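Local coordinates for glycoside Hydrolase (PDB 5TA0), which binds an agarose octasaccharide, neoagarooctaose, and probably hydrolyses agarose chains as a family 86 glycoside hydrolase of a gut bacterium, at residues Tyr557-Ile562 and Phe640-Asn645; Lys34-Asp39 and Thr524-Lys529; Lys583-Pro588 and Val608-Ser613; Val528-Thr533 and Asn550-Thr555. All coordinates share one frame; numbering follows the deposited sequence. Where two conformers were deposited one is given.

Interaction 1 of 4, residues Tyr557-Ile562 and Phe640-Asn645. With EDO (1,2-ethanediol), chain Q.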
# COMPACT_ATOMS: atom_id res chain seq x y z
N TYR A 557 16.68 -16.52 -23.27
CA TYR A 557 16.14 -15.20 -23.58
C TYR A 557 15.62 -14.54 -22.32
O TYR A 557 14.84 -15.16 -21.56
CB TYR A 557 15.02 -15.33 -24.61
CG TYR A 557 15.49 -15.96 -25.91
CD1 TYR A 557 16.27 -15.23 -26.80
CD2 TYR A 557 15.21 -17.29 -26.21
CE1 TYR A 557 16.72 -15.80 -27.98
CE2 TYR A 557 15.67 -17.87 -27.39
CZ TYR A 557 16.43 -17.11 -28.25
OH TYR A 557 16.90 -17.64 -29.44
N GLY A 558 15.97 -13.28 -22.14
CA GLY A 558 15.56 -12.55 -20.95
C GLY A 558 15.92 -11.08 -21.03
O GLY A 558 16.63 -10.63 -21.95
N GLU A 559 15.42 -10.33 -20.05
CA GLU A 559 15.77 -8.92 -19.86
C GLU A 559 16.02 -8.68 -18.38
O GLU A 559 15.72 -9.54 -17.55
CB GLU A 559 14.67 -8.02 -20.41
CG GLU A 559 14.61 -8.07 -21.93
CD GLU A 559 13.43 -7.37 -22.56
OE1 GLU A 559 12.51 -6.92 -21.85
OE2 GLU A 559 13.42 -7.34 -23.82
N ALA A 560 16.58 -7.53 -18.06
CA ALA A 560 16.95 -7.25 -16.69
C ALA A 560 17.01 -5.77 -16.38
O ALA A 560 17.29 -4.94 -17.24
CB ALA A 560 18.28 -7.88 -16.37
N VAL A 561 16.76 -5.48 -15.09
CA VAL A 561 16.81 -4.13 -14.54
C VAL A 561 17.54 -4.12 -13.22
O VAL A 561 17.14 -4.83 -12.28
CB VAL A 561 15.39 -3.56 -14.34
CG1 VAL A 561 15.46 -2.15 -13.70
CG2 VAL A 561 14.61 -3.54 -15.64
N ILE A 562 18.58 -3.29 -13.12
CA ILE A 562 19.27 -3.09 -11.85
C ILE A 562 18.61 -1.91 -11.16
O ILE A 562 18.27 -0.90 -11.79
CB ILE A 562 20.80 -2.90 -12.07
CG1 ILE A 562 21.41 -4.26 -12.40
CG2 ILE A 562 21.46 -2.26 -10.85
CD1 ILE A 562 22.83 -4.19 -12.92
N PHE A 640 13.84 -10.91 -15.99
CA PHE A 640 12.62 -11.29 -16.69
C PHE A 640 12.99 -12.36 -17.70
O PHE A 640 13.61 -12.05 -18.71
CB PHE A 640 12.03 -10.08 -17.40
CG PHE A 640 11.70 -8.94 -16.47
CD1 PHE A 640 10.45 -8.88 -15.86
CD2 PHE A 640 12.62 -7.95 -16.21
CE1 PHE A 640 10.13 -7.84 -14.99
CE2 PHE A 640 12.29 -6.90 -15.34
CZ PHE A 640 11.05 -6.86 -14.73
N ASN A 641 12.68 -13.62 -17.39
CA ASN A 641 13.04 -14.75 -18.24
C ASN A 641 11.88 -15.18 -19.13
O ASN A 641 10.75 -15.32 -18.66
CB ASN A 641 13.50 -15.92 -17.37
CG ASN A 641 14.87 -15.68 -16.77
OD1 ASN A 641 15.57 -14.74 -17.16
ND2 ASN A 641 15.28 -16.54 -15.86
N PHE A 642 12.17 -15.42 -20.40
CA PHE A 642 11.15 -15.72 -21.39
C PHE A 642 11.07 -17.22 -21.68
O PHE A 642 12.07 -17.96 -21.55
CB PHE A 642 11.43 -14.95 -22.68
CG PHE A 642 11.64 -13.47 -22.50
CD1 PHE A 642 11.06 -12.78 -21.44
CD2 PHE A 642 12.41 -12.76 -23.40
CE1 PHE A 642 11.24 -11.42 -21.30
CE2 PHE A 642 12.60 -11.39 -23.26
CZ PHE A 642 12.01 -10.72 -22.21
N SER A 643 9.87 -17.69 -22.03
CA SER A 643 9.67 -19.10 -22.43
C SER A 643 10.22 -19.41 -23.82
O SER A 643 10.54 -20.58 -24.10
CB SER A 643 8.19 -19.48 -22.35
OG SER A 643 7.38 -18.53 -23.04
N ASN A 644 10.28 -18.40 -24.68
CA ASN A 644 10.86 -18.51 -26.01
C ASN A 644 11.42 -17.15 -26.42
O ASN A 644 11.41 -16.20 -25.61
CB ASN A 644 9.78 -18.99 -27.00
CG ASN A 644 9.50 -20.47 -26.91
OD1 ASN A 644 10.37 -21.30 -27.18
ND2 ASN A 644 8.28 -20.82 -26.50
N ASN A 645 11.92 -17.04 -27.65
CA ASN A 645 12.41 -15.78 -28.19
C ASN A 645 11.25 -14.84 -28.54
O ASN A 645 10.96 -14.61 -29.73
CB ASN A 645 13.24 -16.09 -29.45
CG ASN A 645 14.00 -14.88 -29.98
OD1 ASN A 645 13.94 -13.78 -29.44
ND2 ASN A 645 14.72 -15.11 -31.08
C1 EDO Q . 11.17 -18.91 -18.11
O1 EDO Q . 11.70 -19.46 -19.32
C2 EDO Q . 9.69 -18.66 -18.32
O2 EDO Q . 9.08 -19.92 -18.59
O HOH W 1 14.62 -18.45 -22.76
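The side chain of Asn645 lies flat on the ring of Tyr557. Its amide is only 7° from parallel to the ring. Asn645 CB sits over the same face, 3.6 Å from the centroid of the Tyr557 ring, in a CH-pi contact. The Tyr557 ring reaches this place because its CG stands anti to the carbonyl carbon (chi1 -60°). One residue on, in the conformer of Phe642 described here, Gly558 CA rests over a face of the Phe642 ring, 4.0 Å from the centroid. In that conformer the carboxylate of Glu559 meets the edge of the ring, with CD 3.7 Å from Phe642 CZ, and is turned 75° to it. Val561 CG2 touches the rim of Phe640.

Behind these side chains, strands 558-562 and 640-642 run antiparallel. Phe642 N gives a bond of 2.9 Å to Tyr557 O. Glu559 and Phe640 form a hydrogen-bonded pair, with 2.8 Å from Glu559 N to Phe640 O. A water joins Tyr557 N to Phe642 O. Further out, Arg647 forms a salt bridge with Glu559, and Asn645 ND2 bonds to Ile649 O.

A serine in place of Tyr557 would probably leave the Asn645 amide without its stacking surface and the loop at Asn645 less fixed. Backbone bonds thus set the strand pairing, while flat groups pin the C-terminal tail beside it.

Interaction 2 of 4, residues Lys34-Asp39 and Thr524-Lys529. With SO4 (sulfate ion), chain D; EDO (1,2-ethanediol), chain R.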
# COMPACT_ATOMS: atom_id res chain seq x y z
N LYS A 34 2.12 -14.29 -20.57
CA LYS A 34 1.82 -14.23 -19.14
C LYS A 34 2.98 -13.60 -18.39
O LYS A 34 4.13 -13.90 -18.66
CB LYS A 34 1.57 -15.63 -18.61
CG LYS A 34 1.05 -15.70 -17.18
CD LYS A 34 0.52 -17.08 -16.84
CE LYS A 34 1.58 -18.15 -16.87
NZ LYS A 34 0.93 -19.49 -16.76
N HIS A 35 2.67 -12.71 -17.44
CA HIS A 35 3.69 -12.16 -16.52
C HIS A 35 3.51 -12.84 -15.16
O HIS A 35 2.58 -12.52 -14.43
CB HIS A 35 3.54 -10.65 -16.42
CG HIS A 35 4.59 -9.97 -15.56
ND1 HIS A 35 4.81 -8.61 -15.63
CD2 HIS A 35 5.48 -10.45 -14.65
CE1 HIS A 35 5.76 -8.28 -14.79
NE2 HIS A 35 6.19 -9.37 -14.18
N LYS A 36 4.39 -13.78 -14.86
CA LYS A 36 4.38 -14.53 -13.60
C LYS A 36 5.38 -13.91 -12.64
O LYS A 36 6.48 -13.53 -13.04
CB LYS A 36 4.76 -16.00 -13.87
CG LYS A 36 4.62 -16.90 -12.65
CD LYS A 36 4.65 -18.38 -13.02
CE LYS A 36 5.97 -18.75 -13.66
NZ LYS A 36 6.05 -20.23 -13.79
N LEU A 37 5.00 -13.83 -11.37
CA LEU A 37 5.88 -13.30 -10.32
C LEU A 37 5.66 -14.16 -9.11
O LEU A 37 4.59 -14.15 -8.52
CB LEU A 37 5.53 -11.83 -10.07
CG LEU A 37 6.31 -11.10 -8.98
CD1 LEU A 37 7.82 -11.12 -9.20
CD2 LEU A 37 5.82 -9.67 -8.85
N GLY A 38 6.65 -14.97 -8.76
CA GLY A 38 6.44 -16.01 -7.75
C GLY A 38 5.39 -16.97 -8.27
O GLY A 38 5.45 -17.41 -9.42
N ASP A 39 4.38 -17.26 -7.44
CA ASP A 39 3.22 -18.05 -7.88
C ASP A 39 2.02 -17.15 -8.22
O ASP A 39 0.90 -17.64 -8.35
CB ASP A 39 2.84 -19.14 -6.85
CG ASP A 39 2.49 -18.57 -5.50
OD1 ASP A 39 2.18 -17.36 -5.42
OD2 ASP A 39 2.51 -19.33 -4.50
N THR A 524 5.24 -17.34 -21.53
CA THR A 524 5.43 -16.86 -20.16
C THR A 524 6.69 -16.01 -20.02
O THR A 524 7.78 -16.40 -20.49
CB THR A 524 5.51 -18.04 -19.18
OG1 THR A 524 4.29 -18.76 -19.23
CG2 THR A 524 5.73 -17.59 -17.74
N MET A 525 6.55 -14.88 -19.34
CA MET A 525 7.68 -14.09 -18.84
C MET A 525 7.65 -14.24 -17.33
O MET A 525 6.64 -13.87 -16.69
CB MET A 525 7.55 -12.62 -19.22
CG MET A 525 8.70 -11.77 -18.69
SD MET A 525 8.49 -10.01 -19.01
CE MET A 525 7.14 -9.61 -17.88
N GLU A 526 8.69 -14.85 -16.78
CA GLU A 526 8.81 -15.01 -15.34
C GLU A 526 9.77 -13.98 -14.78
O GLU A 526 10.95 -13.92 -15.15
CB GLU A 526 9.30 -16.40 -14.96
CG GLU A 526 9.34 -16.58 -13.46
CD GLU A 526 9.56 -18.01 -13.02
OE1 GLU A 526 9.56 -18.92 -13.89
OE2 GLU A 526 9.71 -18.20 -11.79
N GLU A 527 9.25 -13.18 -13.87
CA GLU A 527 10.04 -12.18 -13.16
C GLU A 527 10.54 -12.75 -11.87
O GLU A 527 9.77 -13.35 -11.11
CB GLU A 527 9.20 -10.95 -12.88
CG GLU A 527 9.91 -9.88 -12.05
CD GLU A 527 9.03 -8.71 -11.70
OE1 GLU A 527 7.91 -8.58 -12.24
OE2 GLU A 527 9.47 -7.91 -10.82
N VAL A 528 11.85 -12.58 -11.62
CA VAL A 528 12.45 -12.94 -10.34
C VAL A 528 13.26 -11.75 -9.86
O VAL A 528 14.00 -11.13 -10.64
CB VAL A 528 13.32 -14.23 -10.42
CG1 VAL A 528 13.80 -14.64 -9.07
CG2 VAL A 528 12.51 -15.40 -10.99
N LYS A 529 13.14 -11.43 -8.58
CA LYS A 529 13.88 -10.33 -7.95
C LYS A 529 14.95 -10.88 -7.04
O LYS A 529 14.68 -11.76 -6.19
CB LYS A 529 12.92 -9.44 -7.18
CG LYS A 529 13.54 -8.18 -6.66
CD LYS A 529 12.46 -7.27 -6.11
CE LYS A 529 13.03 -5.96 -5.61
NZ LYS A 529 11.90 -5.07 -5.24
S SO4 D . 4.16 -21.56 -16.89
O1 SO4 D . 3.71 -22.91 -17.27
O2 SO4 D . 5.38 -21.21 -17.63
O3 SO4 D . 3.13 -20.61 -17.31
O4 SO4 D . 4.36 -21.60 -15.45
C1 EDO R . 1.64 -20.05 -21.31
O1 EDO R . 1.41 -18.97 -20.40
C2 EDO R . 1.64 -21.37 -20.55
O2 EDO R . 2.80 -22.12 -20.91
O HOH W 2 9.05 -15.68 -10.14
O HOH W 3 9.76 -14.66 -8.45
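Strand 34-37 forms one margin of a mixed five-stranded sheet, where it pairs in parallel with strand 523-538. The backbones interlock through Met525 N to Lys34 O at 2.7 Å, Lys36 N to Met525 O, and Glu527 N to Lys36 O.

On the face carrying His35, Met525 and Glu527, the methyl group of Met525 sits over the centre of the imidazole. Its CE is 3.4 Å from the centroid of the His35 ring, a CH-pi contact. The Met525 chain runs extended and then bends at its last torsion (chi3 71°), which folds CE over the ring. At the ring edge, His35 NE2 donates to Glu527 OE1 over 2.7 Å. The bond is bent, at 150°, and uses the anti lone pair of the carboxylate. The acceptor lies close to the imidazole plane. The other carboxylate oxygen, OE2, accepts from Gln638, so both ends of this buried group are held. Leu37 CD1 packs alongside the carboxylate, 3.7 Å from Glu527 CD.

The face carrying Lys34, Lys36 and Thr524 holds a sulfate, probably from the crystallisation liquor. In the conformer of Lys36 described, its NZ reaches SO4 O4 at 2.7 Å and has a long salt bridge to Glu526 OE1, 3.7 Å. Beyond the paired part, two waters link Gly38 N to Glu527 O.

A segment near the N-terminus thus supplies the parallel edge strand of a sheet otherwise built from C-terminal strands, which faces a second sheet as in a beta-sandwich.

Interaction 3 of 4, residues Lys583-Pro588 and Val608-Ser613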
# COMPACT_ATOMS: atom_id res chain seq x y z
N LYS A 583 31.86 -4.72 -16.96
CA LYS A 583 31.40 -4.05 -18.19
C LYS A 583 30.63 -2.79 -17.86
O LYS A 583 29.77 -2.79 -16.96
CB LYS A 583 30.50 -4.98 -18.99
CG LYS A 583 31.11 -6.34 -19.35
CD LYS A 583 32.27 -6.21 -20.31
N LYS A 584 30.90 -1.71 -18.59
CA LYS A 584 30.21 -0.44 -18.39
C LYS A 584 28.73 -0.54 -18.77
O LYS A 584 28.38 -1.12 -19.80
CB LYS A 584 30.86 0.69 -19.20
CG LYS A 584 30.22 2.04 -18.94
CD LYS A 584 31.02 3.21 -19.47
CE LYS A 584 30.29 4.51 -19.18
NZ LYS A 584 30.20 4.80 -17.72
N VAL A 585 27.88 0.01 -17.91
CA VAL A 585 26.44 0.10 -18.14
C VAL A 585 26.02 1.56 -17.93
O VAL A 585 26.33 2.15 -16.89
CB VAL A 585 25.67 -0.83 -17.17
CG1 VAL A 585 24.16 -0.71 -17.36
CG2 VAL A 585 26.10 -2.27 -17.40
N ASP A 586 25.33 2.14 -18.92
CA ASP A 586 24.90 3.55 -18.82
C ASP A 586 23.72 3.66 -17.87
O ASP A 586 22.85 2.79 -17.84
CB ASP A 586 24.47 4.13 -20.17
CG ASP A 586 25.56 4.09 -21.20
OD1 ASP A 586 26.71 4.45 -20.87
OD2 ASP A 586 25.25 3.69 -22.34
N ILE A 587 23.70 4.75 -17.10
CA ILE A 587 22.57 5.05 -16.20
C ILE A 587 21.67 6.07 -16.90
O ILE A 587 22.18 7.08 -17.40
CB ILE A 587 23.05 5.51 -14.81
CG1 ILE A 587 23.73 4.30 -14.11
CG2 ILE A 587 21.88 6.03 -13.97
CD1 ILE A 587 24.30 4.58 -12.76
N PRO A 588 20.35 5.80 -16.99
CA PRO A 588 19.48 6.78 -17.65
C PRO A 588 19.42 8.12 -16.91
O PRO A 588 19.53 8.16 -15.69
CB PRO A 588 18.09 6.11 -17.63
CG PRO A 588 18.32 4.68 -17.30
CD PRO A 588 19.60 4.60 -16.54
N VAL A 608 17.80 0.81 -13.88
CA VAL A 608 18.84 0.79 -14.90
C VAL A 608 18.68 -0.47 -15.76
O VAL A 608 19.02 -1.57 -15.30
CB VAL A 608 20.24 0.81 -14.27
CG1 VAL A 608 21.31 0.87 -15.37
CG2 VAL A 608 20.40 1.99 -13.31
N PRO A 609 18.16 -0.34 -16.99
CA PRO A 609 18.14 -1.51 -17.87
C PRO A 609 19.56 -2.00 -18.10
O PRO A 609 20.50 -1.20 -18.21
CB PRO A 609 17.53 -0.96 -19.15
CG PRO A 609 16.67 0.17 -18.70
CD PRO A 609 17.51 0.82 -17.63
N VAL A 610 19.75 -3.32 -18.16
CA VAL A 610 21.08 -3.89 -18.35
C VAL A 610 21.00 -5.02 -19.37
O VAL A 610 20.10 -5.85 -19.34
CB VAL A 610 21.73 -4.38 -17.03
CG1 VAL A 610 20.89 -5.40 -16.31
CG2 VAL A 610 23.14 -4.91 -17.28
N ASP A 611 21.94 -5.02 -20.30
CA ASP A 611 22.04 -6.05 -21.32
C ASP A 611 22.11 -7.42 -20.63
O ASP A 611 23.01 -7.69 -19.84
CB ASP A 611 23.32 -5.73 -22.13
CG ASP A 611 23.64 -6.73 -23.21
OD1 ASP A 611 24.66 -6.46 -23.91
OD2 ASP A 611 22.95 -7.74 -23.39
N TYR A 612 21.15 -8.28 -20.98
CA TYR A 612 21.05 -9.63 -20.40
C TYR A 612 22.33 -10.46 -20.57
O TYR A 612 22.70 -11.22 -19.68
CB TYR A 612 19.86 -10.35 -21.01
CG TYR A 612 19.35 -11.58 -20.26
CD1 TYR A 612 18.71 -11.46 -19.02
CD2 TYR A 612 19.47 -12.84 -20.82
CE1 TYR A 612 18.21 -12.56 -18.38
CE2 TYR A 612 18.97 -13.95 -20.18
CZ TYR A 612 18.35 -13.80 -18.96
OH TYR A 612 17.86 -14.92 -18.34
N SER A 613 23.03 -10.27 -21.70
CA SER A 613 24.27 -11.00 -21.97
C SER A 613 25.42 -10.69 -21.02
O SER A 613 26.33 -11.51 -20.90
CB SER A 613 24.72 -10.79 -23.42
OG SER A 613 25.12 -9.44 -23.66
O HOH W 4 21.05 1.29 -19.03
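Val585 meets Val608 and Val610 through its two methyl branches. CG1, anti to the backbone N (chi1 178°), lies 3.8 Å from Val608 CG1 and also touches the carbonyl oxygen of Pro609. CG2, the other branch, comes 4.0 Å from Val610 CG2. The side chain thus spans both valines, which are two residues apart on the other segment. Leu578 and Val580 of strand 577-580 touch Val585 as well.

At Asp586 it is the backbone that takes part. Its O lies 3.5 Å from Val608 CG1. A water donates to this same oxygen, at 2.6 Å from Asp586 O, and to Pro609 O, so one molecule bridges the two carbonyls.

The segments come from two different sheets. Strand 583-585 is an outermost strand of a four-stranded antiparallel sheet. Strand 602-609 borders the five-stranded mixed sheet. Side chains meeting between two sheets in this way are the packing of a beta-sandwich, here in the region assigned to the beta porphyranase A C-terminal family.

Ile587 follows, with CG1 touching Val608 CG2 at 4.1 Å. Leu564 of strand 558-568 touches both Ile587 and Val608. Pro588 then reaches toward Pro609, with 4.0 Å from Pro588 CG to Pro609 CD. Its own CD lies 4.2 Å from Val608 CG2. Past the valines, the chain of the second segment turns at Asp611. Asp611 OD2 accepts from Ser613 N at 3.0 Å, an Asx turn, and from Ser613 OG, both from one face of the carboxylate.

Interaction 4 of 4, residues Val528-Thr533 and Asn550-Thr555. With EDO (1,2-ethanediol), chain I.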
# COMPACT_ATOMS: atom_id res chain seq x y z
N VAL A 528 11.85 -12.58 -11.62
CA VAL A 528 12.45 -12.94 -10.34
C VAL A 528 13.26 -11.75 -9.86
O VAL A 528 14.00 -11.13 -10.64
CB VAL A 528 13.32 -14.23 -10.42
CG1 VAL A 528 13.80 -14.64 -9.07
CG2 VAL A 528 12.51 -15.40 -10.99
N LYS A 529 13.14 -11.43 -8.58
CA LYS A 529 13.88 -10.33 -7.95
C LYS A 529 14.95 -10.88 -7.04
O LYS A 529 14.68 -11.76 -6.19
CB LYS A 529 12.92 -9.44 -7.18
CG LYS A 529 13.54 -8.18 -6.66
CD LYS A 529 12.46 -7.27 -6.11
CE LYS A 529 13.03 -5.96 -5.61
NZ LYS A 529 11.90 -5.07 -5.24
N TYR A 530 16.18 -10.37 -7.20
CA TYR A 530 17.35 -10.85 -6.47
C TYR A 530 17.93 -9.73 -5.62
O TYR A 530 17.92 -8.57 -6.03
CB TYR A 530 18.39 -11.40 -7.43
CG TYR A 530 17.97 -12.64 -8.16
CD1 TYR A 530 18.17 -13.90 -7.61
CD2 TYR A 530 17.36 -12.57 -9.41
CE1 TYR A 530 17.76 -15.06 -8.27
CE2 TYR A 530 16.98 -13.73 -10.08
CZ TYR A 530 17.17 -14.96 -9.50
OH TYR A 530 16.80 -16.11 -10.18
N TYR A 531 18.44 -10.11 -4.45
CA TYR A 531 18.97 -9.16 -3.48
C TYR A 531 20.48 -9.30 -3.39
O TYR A 531 21.03 -10.34 -3.69
CB TYR A 531 18.29 -9.40 -2.13
CG TYR A 531 16.81 -9.18 -2.23
CD1 TYR A 531 16.26 -7.92 -2.06
CD2 TYR A 531 15.96 -10.22 -2.57
CE1 TYR A 531 14.90 -7.69 -2.23
CE2 TYR A 531 14.60 -10.02 -2.72
CZ TYR A 531 14.08 -8.75 -2.54
OH TYR A 531 12.72 -8.51 -2.73
N ALA A 532 21.13 -8.23 -2.98
CA ALA A 532 22.58 -8.24 -2.78
C ALA A 532 22.95 -8.84 -1.42
O ALA A 532 22.11 -9.02 -0.52
CB ALA A 532 23.12 -6.82 -2.88
N THR A 533 24.23 -9.14 -1.25
CA THR A 533 24.71 -9.67 -0.00
C THR A 533 24.81 -8.64 1.12
O THR A 533 24.88 -9.01 2.26
CB THR A 533 26.10 -10.32 -0.14
OG1 THR A 533 27.04 -9.34 -0.56
CG2 THR A 533 26.07 -11.48 -1.17
N ASN A 550 23.98 -12.84 -6.26
CA ASN A 550 24.37 -14.21 -6.58
C ASN A 550 23.21 -15.19 -6.71
O ASN A 550 22.09 -14.91 -6.30
CB ASN A 550 25.35 -14.70 -5.50
CG ASN A 550 26.62 -13.86 -5.42
OD1 ASN A 550 27.10 -13.32 -6.42
ND2 ASN A 550 27.16 -13.74 -4.20
N ASN A 551 23.49 -16.37 -7.29
CA ASN A 551 22.51 -17.41 -7.58
C ASN A 551 21.39 -16.94 -8.52
O ASN A 551 20.25 -17.38 -8.41
CB ASN A 551 21.93 -18.04 -6.29
CG ASN A 551 22.56 -19.38 -5.91
OD1 ASN A 551 23.05 -20.17 -6.76
ND2 ASN A 551 22.46 -19.70 -4.64
N VAL A 552 21.73 -16.04 -9.45
CA VAL A 552 20.77 -15.56 -10.44
C VAL A 552 20.58 -16.63 -11.50
O VAL A 552 21.54 -17.14 -12.06
CB VAL A 552 21.26 -14.25 -11.09
CG1 VAL A 552 20.38 -13.84 -12.27
CG2 VAL A 552 21.35 -13.14 -10.04
N LYS A 553 19.33 -16.97 -11.76
CA LYS A 553 18.99 -17.99 -12.74
C LYS A 553 18.69 -17.32 -14.08
O LYS A 553 17.82 -16.47 -14.18
CB LYS A 553 17.81 -18.82 -12.23
CG LYS A 553 17.97 -19.37 -10.81
CD LYS A 553 19.26 -20.17 -10.53
CE LYS A 553 19.48 -21.31 -11.52
NZ LYS A 553 20.51 -22.32 -11.14
N LYS A 554 19.49 -17.63 -15.08
CA LYS A 554 19.23 -17.17 -16.43
C LYS A 554 18.69 -18.28 -17.31
O LYS A 554 18.86 -19.47 -17.02
CB LYS A 554 20.50 -16.60 -17.05
CG LYS A 554 21.01 -15.33 -16.39
CD LYS A 554 22.27 -14.83 -17.08
CE LYS A 554 21.98 -14.27 -18.47
NZ LYS A 554 23.24 -14.09 -19.24
N THR A 555 18.00 -17.85 -18.37
CA THR A 555 17.51 -18.71 -19.44
C THR A 555 18.08 -18.16 -20.75
O THR A 555 18.89 -17.24 -20.73
CB THR A 555 15.97 -18.72 -19.47
OG1 THR A 555 15.46 -17.39 -19.53
CG2 THR A 555 15.41 -19.37 -18.20
C1 EDO I . 23.63 -12.38 3.61
O1 EDO I . 23.07 -11.20 3.03
C2 EDO I . 23.66 -13.47 2.56
O2 EDO I . 24.23 -12.97 1.35
O HOH W 5 15.64 -15.72 -12.55
O HOH W 6 23.34 -11.98 -3.56
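Apolar packing centres on the ring of Tyr530, which crosses the side chain of Val552. Val552 CA lies over one face, toward the rim, 4.0 Å from the centroid of the Tyr530 ring, a CH-pi contact. Val552 CG2 adds a touch at 3.9 Å from Tyr530 CG. The tyrosine has CG anti to the carbonyl carbon (chi1 -66°), which sends the ring across to the loop.

The direct hydrogen bond joins Lys553 N to Tyr530 OH, 3.1 Å long and fairly straight at 163°. Here the hydroxyl is the acceptor.

Two waters extend the polar contact. One lies in the plane of the ring, 2.7 Å from Tyr530 OH, and donates to Lys553 O. The hydroxyl is thus linked to Lys553 N directly and to Lys553 O through the water. The other water bridges Tyr531 O and Asn550 N.

A leucine at Tyr530 would probably leave Lys553 N without its acceptor and the water without its hydroxyl partner, and uncover part of Val552.

Around the contact, Ile639 of the neighbouring strand and Ile549 touch Tyr530, while Met637 touches Val552. The loop from strand 545-549 to strand 558-568 packs here on strand 523-538 of the five-stranded sheet, a loop-on-sheet contact at the surface of what looks like a beta-sandwich.

How the interactions relate
Interactions 1 and 2 are strand pairings in one five-stranded sheet, antiparallel and parallel, so backbone bonds join the strands in both. They meet where strand 631-642 borders strand 523-538: Asn641 O accepts from Glu526 N, and Phe640 packs on Glu527. Interaction 3 is sheet-to-sheet packing, with apolar branches and a bridging water. Interaction 4 shares Val528 and Lys529 with interaction 2 but rests on one aromatic side chain against a loop. Interactions 1 and 4 lie at the surface; 2 and 3 are partly buried, and 2 holds a buried His-carboxylate pair. Tyr612 of interaction 3 bonds to Asn641 and Thr555, tying 1, 3 and 4 together.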